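Local coordinates for protein chloride intracellular channel Clic (Drosophila melanogaster, PDB 2YV7) that adopts a soluble glutathione-transferase-like fold and might insert into membranes to form chloride channels whose activity depends on pH, at residues 165-168 with 173-176; 142-147 with 191-196. All coordinates share one frame; numbering follows the deposited sequence.

In the fold
Interactions 1 and 2 sit at the two ends of helix 173-193, with their centres 24 Å apart and their nearest atoms about 13 Å apart. Both are buried, but interaction 1 lies deeper, about 12 Å from the centre of the chain to its own centre, against about 20 Å for interaction 2, where exposed residues flank the buried ones. Interaction 1 packs the loop after helix 141-161 onto the start of helix 173-193, and mixes an aspartate-centred polar network with apolar packing of a leucine, a threonine methyl and a phenylalanine. Interaction 2 brings the far end of that helix and the turn after it against helix 141-161, and no hydrogen bond crosses it: a phenylalanine, a leucine and an asparagine meet by packing.

Interaction 1 (165-168 with 173-176); sequences FLTG and CFDC
F174 meets the loop through its CB, which lies 3.8 Å from CD1 of L166; the same methyl also rests on the carbonyl of F174. Farther out, CG2 of T167 comes up to the edge of the F174 ring, near its plane, 4.0 Å from CD2. D175 follows, with CG anti to its own carbonyl carbon (chi1 -62°), so the carboxylate lies back toward the start of the helix. Its OD1 accepts the N-H of L166 through the syn lone pair, with 3.0 Å between L166 N and D175 OD1 and an N-H...O angle of 158°. The two side chains slide past each other in opposite directions, CG of L166 3.3 Å from D175 OD1; leucine suits because it shields the carboxylate while reaching F174. CB of F165 lies 3.7 Å from D175 OD2. OD2 of D175 accepts a hydrogen bond from a water, 2.8 Å from its oxygen, which in turn accepts the N-H of T167. OD1 is also hydrogen-bonded to Y207 OH, and OD2 to C172 N, so a short acid suits this buried place among several donors. The D175-C172 bond corresponds to one half of the N-capping box, and the M171-C176 contact is consistent with the hydrophobic staple, found at this helix in glutathione transferases.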
loop_
_atom_site.group_PDB
_atom_site.type_symbol
_atom_site.label_atom_id
_atom_site.label_comp_id
_atom_site.label_asym_id
_atom_site.label_seq_id
_atom_site.Cartn_x
_atom_site.Cartn_y
_atom_site.Cartn_z
ATOM N N PHE A 165 12.554 -3.104 -9.220
ATOM C CA PHE A 165 11.295 -3.536 -8.561
ATOM C C PHE A 165 11.073 -5.049 -8.649
ATOM O O PHE A 165 11.946 -5.780 -9.105
ATOM C CB PHE A 165 10.152 -2.734 -9.193
ATOM C CG PHE A 165 10.315 -1.254 -9.029
ATOM C CD1 PHE A 165 10.234 -0.657 -7.773
ATOM C CD2 PHE A 165 10.566 -0.443 -10.162
ATOM C CE1 PHE A 165 10.362 0.727 -7.623
ATOM C CE2 PHE A 165 10.676 0.956 -10.013
ATOM C CZ PHE A 165 10.579 1.522 -8.752
ATOM N N LEU A 166 9.929 -5.553 -8.188
ATOM C CA LEU A 166 9.816 -7.007 -8.047
ATOM C C LEU A 166 9.923 -7.771 -9.394
ATOM O O LEU A 166 10.381 -8.898 -9.423
ATOM C CB LEU A 166 8.485 -7.427 -7.429
ATOM C CG LEU A 166 8.379 -7.188 -5.936
ATOM C CD1 LEU A 166 6.937 -7.160 -5.476
ATOM C CD2 LEU A 166 9.150 -8.323 -5.165
ATOM N N THR A 167 9.395 -7.224 -10.470
ATOM C CA THR A 167 9.346 -7.994 -11.718
ATOM C C THR A 167 10.185 -7.347 -12.821
ATOM O O THR A 167 10.144 -7.808 -13.969
ATOM C CB THR A 167 7.909 -8.150 -12.262
ATOM O OG1 THR A 167 7.462 -6.845 -12.615
ATOM C CG2 THR A 167 6.940 -8.745 -11.194
ATOM N N GLY A 168 10.933 -6.307 -12.479
ATOM C CA GLY A 168 11.756 -5.540 -13.449
ATOM C C GLY A 168 12.047 -4.122 -13.014
ATOM O O GLY A 168 11.928 -3.807 -11.823
ATOM N N CYS A 173 1.737 -4.199 -10.295
ATOM C CA CYS A 173 0.694 -4.456 -9.297
ATOM C C CYS A 173 1.250 -5.018 -7.969
ATOM O O CYS A 173 0.716 -4.737 -6.871
ATOM C CB CYS A 173 -0.418 -5.375 -9.841
ATOM S SG CYS A 173 0.198 -6.946 -10.470
ATOM N N PHE A 174 2.248 -5.898 -8.085
ATOM C CA PHE A 174 2.755 -6.609 -6.902
ATOM C C PHE A 174 3.535 -5.651 -6.026
ATOM O O PHE A 174 3.535 -5.803 -4.804
ATOM C CB PHE A 174 3.661 -7.783 -7.310
ATOM C CG PHE A 174 2.929 -8.848 -8.155
ATOM C CD1 PHE A 174 1.860 -9.541 -7.611
ATOM C CD2 PHE A 174 3.352 -9.154 -9.436
ATOM C CE1 PHE A 174 1.156 -10.549 -8.386
ATOM C CE2 PHE A 174 2.659 -10.112 -10.196
ATOM C CZ PHE A 174 1.599 -10.814 -9.655
ATOM N N ASP A 175 4.203 -4.674 -6.639
ATOM C CA ASP A 175 4.895 -3.626 -5.877
ATOM C C ASP A 175 3.896 -2.792 -5.056
ATOM O O ASP A 175 4.115 -2.487 -3.864
ATOM C CB ASP A 175 5.709 -2.765 -6.814
ATOM C CG ASP A 175 6.766 -3.567 -7.498
ATOM O OD1 ASP A 175 7.661 -4.122 -6.759
ATOM O OD2 ASP A 175 6.618 -3.706 -8.719
ATOM N N CYS A 176 2.768 -2.438 -5.677
ATOM C CA CYS A 176 1.767 -1.650 -4.973
ATOM C C CYS A 176 1.098 -2.452 -3.848
ATOM O O CYS A 176 0.545 -1.882 -2.871
ATOM C CB CYS A 176 0.706 -1.137 -5.996
ATOM S SG CYS A 176 1.481 -0.199 -7.311
HETATM O O HOH W 1 8.008 -4.649 -10.901
#

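Interaction 2 (142-147 with 191-196); sequences AKNNAL and YFVDFE
N144 and F195 bring the two backbones nearest, their CA atoms 7.1 Å apart, where helix 141-161 faces the turn in which D194, with a positive phi of 47°, takes the chain out of helix 173-193. The ring of F195 reaches across to helix 141-161. With CG anti to the backbone N (chi1 -180°), it meets two residues about one helical turn apart, which approach from the same side of the ring. CD1 of F195 lies 3.8 Å from CG of N144, the amide and ring planes 68° apart, while CE1 of F195 lies 3.7 Å from the backbone O of N144. CE2 of F195 is 3.8 Å from CD2 of L147, whose branched end offers this methyl to the ring and also touches L128 and M135. Asparagine suits its buried place because CB and the amide carbon pack on the ring while ND2 makes a weak hydrogen bond to E141 OE1. Were this ring cut back to an alanine, N144 and L147 would probably lose the surface they pack on and a gap would open beside helix 141-161. F195 packs with M135, L147 and I185, and so joins helices 128-136, 141-161 and 173-193 within the all-helical C-terminal domain of the glutathione-transferase fold.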
loop_
_atom_site.group_PDB
_atom_site.type_symbol
_atom_site.label_atom_id
_atom_site.label_comp_id
_atom_site.label_asym_id
_atom_site.label_seq_id
_atom_site.Cartn_x
_atom_site.Cartn_y
_atom_site.Cartn_z
ATOM N N ALA A 142 9.430 -15.693 18.289
ATOM C CA ALA A 142 9.162 -16.731 17.338
ATOM C C ALA A 142 8.275 -16.156 16.232
ATOM O O ALA A 142 8.482 -16.450 15.072
ATOM C CB ALA A 142 8.499 -17.903 17.983
ATOM N N LYS A 143 7.331 -15.286 16.603
ATOM C CA LYS A 143 6.425 -14.706 15.602
ATOM C C LYS A 143 7.212 -13.671 14.741
ATOM O O LYS A 143 7.041 -13.548 13.508
ATOM C CB LYS A 143 5.203 -14.059 16.292
ATOM C CG LYS A 143 4.223 -15.047 16.886
ATOM C CD LYS A 143 3.519 -15.923 15.876
ATOM C CE LYS A 143 2.757 -17.060 16.617
ATOM N NZ LYS A 143 1.661 -16.519 17.481
ATOM N N ASN A 144 8.129 -12.969 15.389
ATOM C CA ASN A 144 8.984 -11.980 14.741
ATOM C C ASN A 144 9.791 -12.678 13.685
ATOM O O ASN A 144 9.916 -12.215 12.542
ATOM C CB ASN A 144 9.982 -11.309 15.719
ATOM C CG ASN A 144 9.343 -10.222 16.553
ATOM O OD1 ASN A 144 8.160 -10.028 16.494
ATOM N ND2 ASN A 144 10.146 -9.504 17.354
ATOM N N ASN A 145 10.364 -13.809 14.082
ATOM C CA ASN A 145 11.262 -14.528 13.172
ATOM C C ASN A 145 10.535 -15.215 12.012
ATOM O O ASN A 145 11.104 -15.445 10.938
ATOM C CB ASN A 145 12.213 -15.409 13.988
ATOM C CG ASN A 145 13.368 -14.597 14.586
ATOM O OD1 ASN A 145 14.387 -14.371 13.914
ATOM N ND2 ASN A 145 13.195 -14.085 15.810
ATOM N N ALA A 146 9.255 -15.546 12.206
ATOM C CA ALA A 146 8.454 -16.009 11.079
ATOM C C ALA A 146 8.258 -14.900 10.045
ATOM O O ALA A 146 8.286 -15.152 8.858
ATOM C CB ALA A 146 7.140 -16.442 11.523
ATOM N N LEU A 147 7.975 -13.686 10.506
ATOM C CA LEU A 147 7.909 -12.571 9.525
ATOM C C LEU A 147 9.266 -12.372 8.907
ATOM O O LEU A 147 9.391 -12.132 7.695
ATOM C CB LEU A 147 7.492 -11.278 10.229
ATOM C CG LEU A 147 7.532 -10.029 9.343
ATOM C CD1 LEU A 147 6.393 -10.170 8.316
ATOM C CD2 LEU A 147 7.280 -8.769 10.158
ATOM N N TYR A 191 7.020 0.295 16.581
ATOM C CA TYR A 191 6.271 0.925 17.703
ATOM C C TYR A 191 5.773 -0.101 18.726
ATOM O O TYR A 191 5.993 -0.004 19.966
ATOM C CB TYR A 191 5.078 1.709 17.143
ATOM C CG TYR A 191 4.242 2.406 18.199
ATOM C CD1 TYR A 191 3.197 1.740 18.876
ATOM C CD2 TYR A 191 4.557 3.692 18.573
ATOM C CE1 TYR A 191 2.429 2.391 19.882
ATOM C CE2 TYR A 191 3.807 4.345 19.515
ATOM C CZ TYR A 191 2.773 3.680 20.187
ATOM O OH TYR A 191 2.061 4.351 21.133
ATOM N N PHE A 192 5.112 -1.132 18.233
ATOM C CA PHE A 192 4.446 -2.069 19.150
ATOM C C PHE A 192 5.381 -3.081 19.760
ATOM O O PHE A 192 5.248 -3.341 20.970
ATOM C CB PHE A 192 3.266 -2.813 18.479
ATOM C CG PHE A 192 2.122 -1.879 18.180
ATOM C CD1 PHE A 192 1.250 -1.490 19.193
ATOM C CD2 PHE A 192 1.977 -1.343 16.932
ATOM C CE1 PHE A 192 0.226 -0.584 18.946
ATOM C CE2 PHE A 192 0.972 -0.439 16.685
ATOM C CZ PHE A 192 0.087 -0.053 17.691
ATOM N N VAL A 193 6.268 -3.665 18.952
ATOM C CA VAL A 193 7.077 -4.820 19.474
ATOM C C VAL A 193 8.566 -4.659 19.230
ATOM O O VAL A 193 9.326 -5.630 19.365
ATOM C CB VAL A 193 6.545 -6.220 18.960
ATOM C CG1 VAL A 193 5.137 -6.474 19.540
ATOM C CG2 VAL A 193 6.562 -6.279 17.429
ATOM N N ASP A 194 9.024 -3.432 19.009
ATOM C CA ASP A 194 10.441 -3.204 18.750
ATOM C C ASP A 194 11.075 -4.145 17.722
ATOM O O ASP A 194 12.210 -4.657 17.909
ATOM C CB ASP A 194 11.250 -3.296 20.058
ATOM C CG ASP A 194 12.611 -2.635 19.944
ATOM O OD1 ASP A 194 12.836 -1.707 19.059
ATOM O OD2 ASP A 194 13.471 -3.069 20.769
ATOM N N PHE A 195 10.320 -4.447 16.676
ATOM C CA PHE A 195 10.858 -5.177 15.537
ATOM C C PHE A 195 11.502 -4.236 14.585
ATOM O O PHE A 195 10.941 -3.150 14.272
ATOM C CB PHE A 195 9.707 -5.916 14.803
ATOM C CG PHE A 195 10.167 -6.700 13.627
ATOM C CD1 PHE A 195 10.788 -7.945 13.806
ATOM C CD2 PHE A 195 10.001 -6.187 12.343
ATOM C CE1 PHE A 195 11.190 -8.697 12.701
ATOM C CE2 PHE A 195 10.439 -6.876 11.261
ATOM C CZ PHE A 195 11.020 -8.124 11.390
ATOM N N GLU A 196 12.688 -4.628 14.069
ATOM C CA GLU A 196 13.326 -3.896 12.979
ATOM C C GLU A 196 13.774 -4.837 11.923
ATOM O O GLU A 196 14.212 -5.915 12.253
ATOM C CB GLU A 196 14.584 -3.154 13.433
ATOM C CG GLU A 196 14.312 -1.701 13.679
ATOM C CD GLU A 196 15.355 -1.075 14.573
ATOM O OE1 GLU A 196 16.391 -1.755 14.867
ATOM O OE2 GLU A 196 15.123 0.076 14.996
#